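Local coordinates for protein beta-galacturonidase (Eisenbergiella tayi, PDB 6NCX) that probably hydrolyses beta-linked uronides, as a family 2 glycoside hydrolase that binds galacturonate in a pocket of its TIM barrel, at residues G274-E279 and S307-H312; Y427-K432 and T464-G469; Y508-C513 and T528-G533. All coordinates share one frame; numbering follows the deposited sequence.

Contact 1: residues G274-E279 and S307-H312; sequences GFCRHE and SIRTVH. With ADA (alpha-D-galactopyranuronic acid), chain I.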
loop_
_atom_site.group_PDB
_atom_site.type_symbol
_atom_site.label_atom_id
_atom_site.label_comp_id
_atom_site.label_asym_id
_atom_site.label_seq_id
_atom_site.Cartn_x
_atom_site.Cartn_y
_atom_site.Cartn_z
ATOM N N GLY C 274 18.005 12.338 20.425
ATOM C CA GLY C 274 18.449 12.672 19.095
ATOM C C GLY C 274 17.882 11.794 17.994
ATOM O O GLY C 274 17.318 10.718 18.232
ATOM N N PHE C 275 18.067 12.272 16.766
ATOM C CA PHE C 275 17.834 11.472 15.574
ATOM C C PHE C 275 19.068 11.500 14.681
ATOM O O PHE C 275 19.656 12.560 14.455
ATOM C CB PHE C 275 16.618 11.971 14.792
ATOM C CG PHE C 275 15.304 11.390 15.258
ATOM C CD1 PHE C 275 14.875 10.151 14.800
ATOM C CD2 PHE C 275 14.477 12.111 16.120
ATOM C CE1 PHE C 275 13.663 9.630 15.213
ATOM C CE2 PHE C 275 13.265 11.595 16.533
ATOM C CZ PHE C 275 12.853 10.356 16.078
ATOM N N CYS C 276 19.469 10.336 14.196
ATOM C CA CYS C 276 20.279 10.291 12.991
ATOM C C CYS C 276 19.411 10.706 11.810
ATOM O O CYS C 276 18.302 10.192 11.638
ATOM C CB CYS C 276 20.823 8.881 12.754
ATOM S SG CYS C 276 21.863 8.244 14.081
ATOM N N ARG C 277 19.914 11.618 10.982
ATOM C CA ARG C 277 19.166 12.036 9.803
ATOM C C ARG C 277 20.112 12.149 8.624
ATOM O O ARG C 277 21.104 12.881 8.696
ATOM C CB ARG C 277 18.449 13.368 10.040
ATOM C CG ARG C 277 17.917 13.986 8.766
ATOM C CD ARG C 277 17.285 15.331 9.072
ATOM N NE ARG C 277 16.748 15.955 7.873
ATOM C CZ ARG C 277 17.452 16.714 7.045
ATOM N NH1 ARG C 277 18.716 16.958 7.292
ATOM N NH2 ARG C 277 16.878 17.244 5.980
ATOM N N HIS C 278 19.805 11.422 7.548
ATOM C CA HIS C 278 20.479 11.593 6.267
ATOM C C HIS C 278 19.895 12.794 5.529
ATOM O O HIS C 278 18.753 13.205 5.776
ATOM C CB HIS C 278 20.309 10.351 5.390
ATOM C CG HIS C 278 21.422 9.368 5.504
ATOM N ND1 HIS C 278 22.668 9.596 4.967
ATOM C CD2 HIS C 278 21.476 8.139 6.076
ATOM C CE1 HIS C 278 23.447 8.555 5.208
ATOM N NE2 HIS C 278 22.745 7.652 5.869
ATOM N N GLU C 279 20.682 13.349 4.604
ATOM C CA GLU C 279 20.160 14.316 3.629
ATOM C C GLU C 279 19.599 13.515 2.464
ATOM O O GLU C 279 20.279 13.253 1.472
ATOM C CB GLU C 279 21.232 15.300 3.167
ATOM C CG GLU C 279 21.869 16.144 4.260
ATOM C CD GLU C 279 22.803 17.229 3.709
ATOM O OE1 GLU C 279 22.680 18.400 4.156
ATOM O OE2 GLU C 279 23.676 16.916 2.849
ATOM N N SER C 307 18.097 17.040 19.335
ATOM C CA SER C 307 19.393 16.893 18.683
ATOM C C SER C 307 19.275 16.048 17.407
ATOM O O SER C 307 18.429 15.153 17.313
ATOM C CB SER C 307 20.400 16.261 19.661
ATOM O OG SER C 307 21.739 16.418 19.217
ATOM N N ILE C 308 20.138 16.352 16.422
ATOM C CA ILE C 308 20.272 15.586 15.187
ATOM C C ILE C 308 21.734 15.190 15.023
ATOM O O ILE C 308 22.646 15.920 15.413
ATOM C CB ILE C 308 19.788 16.348 13.922
ATOM C CG1 ILE C 308 20.569 17.645 13.722
ATOM C CG2 ILE C 308 18.295 16.658 13.970
ATOM C CD1 ILE C 308 21.683 17.587 12.641
ATOM N N ARG C 309 21.955 14.028 14.423
ATOM C CA ARG C 309 23.289 13.578 14.045
ATOM C C ARG C 309 23.359 13.459 12.524
ATOM O O ARG C 309 22.544 12.757 11.918
ATOM C CB ARG C 309 23.630 12.247 14.732
ATOM C CG ARG C 309 24.969 11.708 14.319
ATOM C CD ARG C 309 25.349 10.418 15.032
ATOM N NE ARG C 309 26.499 9.849 14.339
ATOM C CZ ARG C 309 26.574 8.608 13.884
ATOM N NH1 ARG C 309 25.586 7.747 14.101
ATOM N NH2 ARG C 309 27.654 8.215 13.241
ATOM N N THR C 310 24.336 14.141 11.914
ATOM C CA THR C 310 24.442 14.275 10.456
ATOM C C THR C 310 25.110 13.043 9.845
ATOM O O THR C 310 26.251 13.069 9.380
ATOM C CB THR C 310 25.243 15.515 10.089
ATOM O OG1 THR C 310 26.597 15.326 10.510
ATOM C CG2 THR C 310 24.680 16.787 10.733
ATOM N N VAL C 311 24.369 11.944 9.825
ATOM C CA VAL C 311 24.891 10.723 9.219
ATOM C C VAL C 311 24.896 10.879 7.698
ATOM O O VAL C 311 23.901 11.306 7.099
ATOM C CB VAL C 311 24.072 9.502 9.685
ATOM C CG1 VAL C 311 24.039 9.451 11.213
ATOM C CG2 VAL C 311 22.637 9.534 9.139
ATOM N N HIS C 312 26.034 10.604 7.061
ATOM C CA HIS C 312 27.346 10.387 7.674
ATOM C C HIS C 312 28.333 11.321 6.992
ATOM O O HIS C 312 29.264 10.849 6.364
ATOM C CB HIS C 312 27.848 8.940 7.503
ATOM C CG HIS C 312 27.005 7.908 8.188
ATOM N ND1 HIS C 312 26.959 7.770 9.560
ATOM C CD2 HIS C 312 26.194 6.947 7.685
ATOM C CE1 HIS C 312 26.154 6.771 9.872
ATOM N NE2 HIS C 312 25.674 6.258 8.754
HETATM C C1 ADA I . 25.382 1.118 10.845
HETATM C C2 ADA I . 25.655 2.361 9.967
HETATM C C3 ADA I . 24.467 2.976 9.326
HETATM C C4 ADA I . 23.420 2.007 8.899
HETATM C C5 ADA I . 23.122 0.972 9.991
HETATM C C6 ADA I . 22.099 -0.088 9.575
HETATM O O1 ADA I . 25.004 1.466 12.157
HETATM O O2 ADA I . 26.363 3.302 10.724
HETATM O O3 ADA I . 24.871 3.766 8.231
HETATM O O4 ADA I . 23.839 1.316 7.746
HETATM O O5 ADA I . 24.341 0.249 10.321
HETATM O O6B ADA I . 20.970 0.222 9.108
HETATM O O6A ADA I . 22.417 -1.295 9.716
HETATM O O HOH W 1 22.760 13.959 7.130
#

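Contact 2: residues Y427-K432 and T464-G469; sequences YNIYPK and TEIGAG. With ADA (alpha-D-galactopyranuronic acid), chain I.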
loop_
_atom_site.group_PDB
_atom_site.type_symbol
_atom_site.label_atom_id
_atom_site.label_comp_id
_atom_site.label_asym_id
_atom_site.label_seq_id
_atom_site.Cartn_x
_atom_site.Cartn_y
_atom_site.Cartn_z
ATOM N N TYR C 427 28.662 4.528 20.686
ATOM C CA TYR C 427 28.458 3.196 20.142
ATOM C C TYR C 427 27.152 3.067 19.353
ATOM O O TYR C 427 26.111 3.634 19.715
ATOM C CB TYR C 427 28.522 2.159 21.269
ATOM C CG TYR C 427 29.871 1.506 21.292
ATOM C CD1 TYR C 427 30.902 2.033 22.050
ATOM C CD2 TYR C 427 30.135 0.393 20.503
ATOM C CE1 TYR C 427 32.177 1.448 22.049
ATOM C CE2 TYR C 427 31.402 -0.208 20.496
ATOM C CZ TYR C 427 32.415 0.326 21.270
ATOM O OH TYR C 427 33.664 -0.252 21.271
ATOM N N ASN C 428 27.225 2.314 18.260
ATOM C CA ASN C 428 26.057 1.893 17.500
ATOM C C ASN C 428 25.751 0.430 17.827
ATOM O O ASN C 428 26.588 -0.449 17.586
ATOM C CB ASN C 428 26.305 2.049 16.000
ATOM C CG ASN C 428 26.716 3.455 15.613
ATOM O OD1 ASN C 428 26.498 4.414 16.358
ATOM N ND2 ASN C 428 27.297 3.589 14.427
ATOM N N ILE C 429 24.542 0.169 18.333
ATOM C CA ILE C 429 24.107 -1.169 18.717
ATOM C C ILE C 429 22.701 -1.439 18.182
ATOM O O ILE C 429 21.856 -0.542 18.093
ATOM C CB ILE C 429 24.147 -1.336 20.253
ATOM C CG1 ILE C 429 23.147 -0.366 20.911
ATOM C CG2 ILE C 429 25.589 -1.146 20.774
ATOM C CD1 ILE C 429 22.895 -0.623 22.388
ATOM N N TYR C 430 22.440 -2.692 17.827
ATOM C CA TYR C 430 21.108 -3.082 17.346
ATOM C C TYR C 430 20.597 -4.368 17.985
ATOM O O TYR C 430 20.205 -5.302 17.286
ATOM C CB TYR C 430 21.115 -3.223 15.833
ATOM C CG TYR C 430 21.186 -1.903 15.149
ATOM C CD1 TYR C 430 22.412 -1.288 14.946
ATOM C CD2 TYR C 430 20.034 -1.263 14.697
ATOM C CE1 TYR C 430 22.512 -0.083 14.321
ATOM C CE2 TYR C 430 20.119 -0.036 14.046
ATOM C CZ TYR C 430 21.370 0.548 13.873
ATOM O OH TYR C 430 21.517 1.752 13.245
ATOM N N PRO C 431 20.565 -4.444 19.320
ATOM C CA PRO C 431 19.856 -5.558 19.953
ATOM C C PRO C 431 18.365 -5.392 19.711
ATOM O O PRO C 431 17.839 -4.270 19.729
ATOM C CB PRO C 431 20.215 -5.411 21.436
ATOM C CG PRO C 431 20.296 -3.926 21.611
ATOM C CD PRO C 431 20.932 -3.415 20.321
ATOM N N LYS C 432 17.702 -6.517 19.447
ATOM C CA LYS C 432 16.304 -6.667 19.047
ATOM C C LYS C 432 16.088 -6.413 17.553
ATOM O O LYS C 432 15.006 -6.717 17.050
ATOM C CB LYS C 432 15.327 -5.778 19.843
ATOM C CG LYS C 432 15.263 -6.112 21.324
ATOM C CD LYS C 432 15.564 -7.578 21.569
ATOM C CE LYS C 432 14.324 -8.407 21.718
ATOM N NZ LYS C 432 14.258 -9.011 23.091
ATOM N N THR C 464 25.017 6.282 19.788
ATOM C CA THR C 464 24.866 7.094 18.592
ATOM C C THR C 464 23.998 6.432 17.529
ATOM O O THR C 464 23.647 7.092 16.553
ATOM C CB THR C 464 26.247 7.445 18.021
ATOM O OG1 THR C 464 27.141 6.330 18.156
ATOM C CG2 THR C 464 26.807 8.612 18.781
ATOM N N GLU C 465 23.605 5.176 17.713
ATOM C CA GLU C 465 22.676 4.529 16.798
ATOM C C GLU C 465 21.954 3.401 17.520
ATOM O O GLU C 465 22.595 2.536 18.117
ATOM C CB GLU C 465 23.403 3.981 15.568
ATOM C CG GLU C 465 23.740 5.022 14.534
ATOM C CD GLU C 465 24.363 4.439 13.298
ATOM O OE1 GLU C 465 25.144 5.162 12.628
ATOM O OE2 GLU C 465 24.071 3.257 13.001
ATOM N N ILE C 466 20.624 3.417 17.453
ATOM C CA ILE C 466 19.797 2.269 17.800
ATOM C C ILE C 466 18.475 2.465 17.072
ATOM O O ILE C 466 18.077 3.591 16.771
ATOM C CB ILE C 466 19.624 2.145 19.339
ATOM C CG1 ILE C 466 19.063 0.786 19.761
ATOM C CG2 ILE C 466 18.744 3.230 19.872
ATOM C CD1 ILE C 466 19.460 0.408 21.215
ATOM N N GLY C 467 17.801 1.369 16.774
ATOM C CA GLY C 467 16.537 1.441 16.069
ATOM C C GLY C 467 16.190 0.085 15.484
ATOM O O GLY C 467 16.803 -0.939 15.816
ATOM N N ALA C 468 15.193 0.104 14.604
ATOM C CA ALA C 468 14.699 -1.107 13.967
ATOM C C ALA C 468 14.063 -0.770 12.623
ATOM O O ALA C 468 13.521 0.324 12.428
ATOM C CB ALA C 468 13.683 -1.833 14.862
ATOM N N GLY C 469 14.099 -1.732 11.704
ATOM C CA GLY C 469 13.444 -1.538 10.429
ATOM C C GLY C 469 11.954 -1.862 10.470
ATOM O O GLY C 469 11.452 -2.591 11.334
HETATM C C1 ADA I . 25.382 1.118 10.845
HETATM C C2 ADA I . 25.655 2.361 9.967
HETATM C C3 ADA I . 24.467 2.976 9.326
HETATM C C4 ADA I . 23.420 2.007 8.899
HETATM C C5 ADA I . 23.122 0.972 9.991
HETATM C C6 ADA I . 22.099 -0.088 9.575
HETATM O O1 ADA I . 25.004 1.466 12.157
HETATM O O2 ADA I . 26.363 3.302 10.724
HETATM O O3 ADA I . 24.871 3.766 8.231
HETATM O O4 ADA I . 23.839 1.316 7.746
HETATM O O5 ADA I . 24.341 0.249 10.321
HETATM O O6B ADA I . 20.970 0.222 9.108
HETATM O O6A ADA I . 22.417 -1.295 9.716
#

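Contact 3: residues Y508-C513 and T528-G533; sequences YIWQFC and TMNNKG. With ADA (alpha-D-galactopyranuronic acid), chain I.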
loop_
_atom_site.group_PDB
_atom_site.type_symbol
_atom_site.label_atom_id
_atom_site.label_comp_id
_atom_site.label_asym_id
_atom_site.label_seq_id
_atom_site.Cartn_x
_atom_site.Cartn_y
_atom_site.Cartn_z
ATOM N N TYR C 508 20.926 8.810 19.825
ATOM C CA TYR C 508 20.426 9.166 18.507
ATOM C C TYR C 508 19.743 7.923 17.951
ATOM O O TYR C 508 20.378 6.870 17.830
ATOM C CB TYR C 508 21.553 9.639 17.567
ATOM C CG TYR C 508 22.104 10.986 17.939
ATOM C CD1 TYR C 508 23.215 11.091 18.768
ATOM C CD2 TYR C 508 21.490 12.152 17.510
ATOM C CE1 TYR C 508 23.701 12.310 19.146
ATOM C CE2 TYR C 508 21.979 13.398 17.883
ATOM C CZ TYR C 508 23.078 13.456 18.706
ATOM O OH TYR C 508 23.584 14.657 19.095
ATOM N N ILE C 509 18.447 8.032 17.652
ATOM C CA ILE C 509 17.741 6.933 16.997
ATOM C C ILE C 509 18.212 6.838 15.550
ATOM O O ILE C 509 18.344 7.855 14.846
ATOM C CB ILE C 509 16.213 7.125 17.105
ATOM C CG1 ILE C 509 15.747 6.887 18.546
ATOM C CG2 ILE C 509 15.446 6.155 16.205
ATOM C CD1 ILE C 509 14.264 7.149 18.773
ATOM N N TRP C 510 18.531 5.623 15.111
ATOM C CA TRP C 510 18.667 5.351 13.686
ATOM C C TRP C 510 17.340 4.770 13.201
ATOM O O TRP C 510 16.945 3.671 13.615
ATOM C CB TRP C 510 19.823 4.405 13.383
ATOM C CG TRP C 510 19.968 4.165 11.893
ATOM C CD1 TRP C 510 19.212 3.319 11.119
ATOM C CD2 TRP C 510 20.906 4.793 10.997
ATOM N NE1 TRP C 510 19.614 3.391 9.809
ATOM C CE2 TRP C 510 20.659 4.277 9.701
ATOM C CE3 TRP C 510 21.930 5.738 11.161
ATOM C CZ2 TRP C 510 21.402 4.680 8.570
ATOM C CZ3 TRP C 510 22.671 6.128 10.034
ATOM C CH2 TRP C 510 22.390 5.609 8.763
ATOM N N GLN C 511 16.629 5.517 12.358
ATOM C CA GLN C 511 16.958 6.895 11.981
ATOM C C GLN C 511 15.650 7.655 11.733
ATOM O O GLN C 511 14.554 7.090 11.845
ATOM C CB GLN C 511 17.836 6.954 10.723
ATOM C CG GLN C 511 17.140 6.416 9.482
ATOM C CD GLN C 511 17.965 6.553 8.223
ATOM O OE1 GLN C 511 18.576 7.589 7.977
ATOM N NE2 GLN C 511 17.982 5.493 7.411
ATOM N N PHE C 512 15.771 8.931 11.365
ATOM C CA PHE C 512 14.587 9.770 11.214
ATOM C C PHE C 512 13.674 9.251 10.104
ATOM O O PHE C 512 12.491 8.978 10.334
ATOM C CB PHE C 512 15.006 11.224 10.953
ATOM C CG PHE C 512 13.868 12.095 10.511
ATOM C CD1 PHE C 512 13.815 12.589 9.210
ATOM C CD2 PHE C 512 12.826 12.381 11.382
ATOM C CE1 PHE C 512 12.746 13.381 8.792
ATOM C CE2 PHE C 512 11.758 13.157 10.974
ATOM C CZ PHE C 512 11.719 13.663 9.667
ATOM N N CYS C 513 14.207 9.094 8.893
ATOM C CA CYS C 513 13.403 8.718 7.744
ATOM C C CYS C 513 14.094 7.608 6.966
ATOM O O CYS C 513 15.298 7.382 7.105
ATOM C CB CYS C 513 13.148 9.919 6.822
ATOM S SG CYS C 513 14.650 10.606 6.036
ATOM N N THR C 528 15.455 -1.477 -1.857
ATOM C CA THR C 528 16.710 -0.746 -2.050
ATOM C C THR C 528 16.674 0.539 -1.224
ATOM O O THR C 528 17.053 1.631 -1.677
ATOM C CB THR C 528 16.988 -0.464 -3.534
ATOM O OG1 THR C 528 16.846 -1.673 -4.275
ATOM C CG2 THR C 528 18.418 -0.004 -3.726
ATOM N N MET C 529 16.143 0.399 -0.009
ATOM C CA MET C 529 16.026 1.471 0.958
ATOM C C MET C 529 16.517 0.962 2.300
ATOM O O MET C 529 16.375 -0.225 2.612
ATOM C CB MET C 529 14.580 1.946 1.118
ATOM C CG MET C 529 13.912 2.382 -0.169
ATOM S SD MET C 529 14.456 4.007 -0.684
ATOM C CE MET C 529 13.873 4.982 0.683
ATOM N N ASN C 530 17.108 1.866 3.082
ATOM C CA ASN C 530 17.232 1.643 4.517
ATOM C C ASN C 530 15.890 1.997 5.166
ATOM O O ASN C 530 15.367 3.104 4.981
ATOM C CB ASN C 530 18.391 2.465 5.095
ATOM C CG ASN C 530 18.745 2.069 6.535
ATOM O OD1 ASN C 530 17.981 2.326 7.462
ATOM N ND2 ASN C 530 19.914 1.483 6.722
ATOM N N ASN C 531 15.337 1.040 5.922
ATOM C CA ASN C 531 13.936 1.033 6.329
ATOM C C ASN C 531 13.740 1.300 7.826
ATOM O O ASN C 531 12.664 1.043 8.376
ATOM C CB ASN C 531 13.306 -0.300 5.909
ATOM C CG ASN C 531 13.328 -0.507 4.383
ATOM O OD1 ASN C 531 12.373 -0.186 3.683
ATOM N ND2 ASN C 531 14.415 -1.041 3.877
ATOM N N LYS C 532 14.733 1.874 8.493
ATOM C CA LYS C 532 14.643 2.117 9.924
ATOM C C LYS C 532 14.165 3.535 10.261
ATOM O O LYS C 532 14.223 3.940 11.428
ATOM C CB LYS C 532 15.996 1.809 10.568
ATOM C CG LYS C 532 16.600 0.503 10.063
ATOM C CD LYS C 532 17.872 0.149 10.795
ATOM C CE LYS C 532 18.286 -1.301 10.530
ATOM N NZ LYS C 532 18.930 -1.520 9.198
ATOM N N GLY C 533 13.667 4.284 9.279
ATOM C CA GLY C 533 13.036 5.559 9.586
ATOM C C GLY C 533 11.893 5.389 10.577
ATOM O O GLY C 533 11.173 4.387 10.564
HETATM C C1 ADA I . 25.382 1.118 10.845
HETATM C C2 ADA I . 25.655 2.361 9.967
HETATM C C3 ADA I . 24.467 2.976 9.326
HETATM C C4 ADA I . 23.420 2.007 8.899
HETATM C C5 ADA I . 23.122 0.972 9.991
HETATM C C6 ADA I . 22.099 -0.088 9.575
HETATM O O1 ADA I . 25.004 1.466 12.157
HETATM O O2 ADA I . 26.363 3.302 10.724
HETATM O O3 ADA I . 24.871 3.766 8.231
HETATM O O4 ADA I . 23.839 1.316 7.746
HETATM O O5 ADA I . 24.341 0.249 10.321
HETATM O O6B ADA I . 20.970 0.222 9.108
HETATM O O6A ADA I . 22.417 -1.295 9.716
HETATM O O HOH W 2 14.419 2.792 13.934
#

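Contact 1: residues G274-E279 and S307-H312
His278 lays its ring against Val311 where two neighbouring parallel strands, 268-276 and 307-309, run out into loops. Followed outward, CB of His278 is still remote, 4.1 Å from Val311 O. CG and CD2 then come under a methyl: Val311 CG2 sits over the ring face, 3.6 Å from CD2 of His278, as a CH-pi contact 17° off the ring normal. ND1 lies 3.0 Å from Val311 O, but that carbonyl oxygen stands over a ring face and the angle is poor for a bond; the hydrogen-bond partner of ND1 is Tyr313. CE1 is 3.4 Å from Val311 O. At the tip, NE2 of His278 comes to 4.0 Å from CD2 of His312, the two ring planes nearly perpendicular.

The strands are joined by routine parallel bonds, Phe275 N to Ser307 O, Arg309 N to Phe275 O and Arg277 N to Arg309 O, as in the first beta-alpha-beta crossover of the barrel, through helix 290-302. Arg309 O also accepts from Val311 N across the inverse gamma turn centred on Thr310. With CG1 anti to the carbonyl carbon (chi1 -54°), Val311 turns that methyl to Cys276 CB, 3.6 Å away, and over one face of the Arg309 guanidinium. A cis peptide joins Val311 to His312, whose NE2 is 2.7 Å from O3 of the bound galacturonate, a hydrogen bond in which either partner could donate. Val311 CB lies over the centre of the His312 ring, 3.3 Å above its plane. Arg309 NH2 lies at the edge of the same imidazole, in its plane, and that guanidinium is bonded to Asn377 and salt-bridged to Glu333. Apolar Val311 thus braces two histidines and an arginine, and this probably fixes the angle at which His312 meets the sugar.

Contact 2: residues Y427-K432 and T464-G469
Asn428 and Glu465 lie flat against each other, amide and carboxylate planes 15° apart, in the tightest part of this contact. The Asn428 CG is 3.4 Å from CB of Glu465, and its OD1 takes a hydrogen bond from Thr464 OG1 at 2.7 Å. Thr464 can reach it because its hydroxyl is tucked between the backbone N and the carbonyl carbon (chi1 38°). Stacked as it is, Asn428 ND2 makes no bond to the carboxylate and donates instead to Asn377. Beneath, Ile429 N bonds to Glu465 O at 3.1 Å, nearly straight. These are the sixth and seventh parallel strands of the TIM barrel, joined through helix 439-453, and Glu465 stands at the C-terminal end of the seventh, where family 2 enzymes carry their nucleophile. Its OE1 accepts from O2 of the galacturonate at 2.9 Å and forms a salt bridge with Arg309.

Tyr430 comes in from beyond the strand, ring and carboxylate planes 75° apart, and its OH donates to Glu465 OE2 in the plane of the ring, though OE2 is less certainly placed. A phenylalanine here would keep the ring but remove the hydroxyl, and would probably leave OE2 without this donor, with OE1 still held by Arg309 and the sugar. Tyr430 CD2 meets Gly467 O at 3.4 Å in van der Waals contact, at a glycine where a side chain would jam against the preceding carbonyl. On the side away from the sugar the packing is looser and apolar, Ile429 CD1 alongside Ile466 CD1 at 3.8 Å. Pro431 CD comes to 4.2 Å from Ile466 CD1, the side chains crossing at about a right angle, and from there the chains diverge toward the partly exposed Lys432.

Contact 3: residues Y508-C513 and T528-G533
A cis peptide joins Trp510 to Gln511, and directly after it Gln511 N donates to Lys532 O at 3.0 Å, from well above the plane of that carbonyl. A water accompanies the bend, lying between Trp510 O and Lys532 O. Beyond it the backbones come very close: Gly533 CA is 3.1 Å from Gln511 O, and a side chain on this glycine would collide with Cys513.

The key polar atom is Asn530 OD1. Trp510 NE1 donates to it at 3.1 Å, almost straight (162°) and close to the indole plane, although it stands above the plane of the amide. Gln511 NE2 and Lys532 N add weak bonds to the same oxygen. Held so, Asn530 turns its ND2 to the sugar carboxylate, 2.9 Å from O6B, while also donating to Asp131. Lys532 crosses the indole obliquely, its CD 3.5 Å from Trp510 CD1, then bends at its last torsion (chi4 77°) to set NZ 2.7 Å from O6B; Tyr434 is a second partner of that amine.

Trp510 spreads beneath the galacturonate because its chi1 of -179° swings the indole away from its own backbone N; C4 of the sugar lies over one indole face and CB of Gln511 against the opposite one. Asn530 and Lys532 fit the Asn-x-Lys motif of uronidases in this family. An amide and an amine converging on one carboxylate oxygen, beside an indole floor, would be expected to select sugars that carry an acid group at C6.

In the fold
From the N terminus, contact 1 comes first, closing the crossover of 27 residues through helix 290-302 that joins the first two barrel strands. Contact 2 closes a similar crossover late in the barrel, through helix 439-453. Contact 3 starts on the end of the last strand, 504-509, and closes a helix-free excursion of 14 residues containing the short strand 515-516. The three lie in series; none nests in or crosses another. The barrel wall brings them together: strand 504-509 lies between 461-466 and 268-276, with Ile466 O meeting Trp510 N and Ile509 O meeting Cys276 N. Arg309 reaches across from contact 1 to Glu465 of contact 2, and all three contacts meet the same galacturonate.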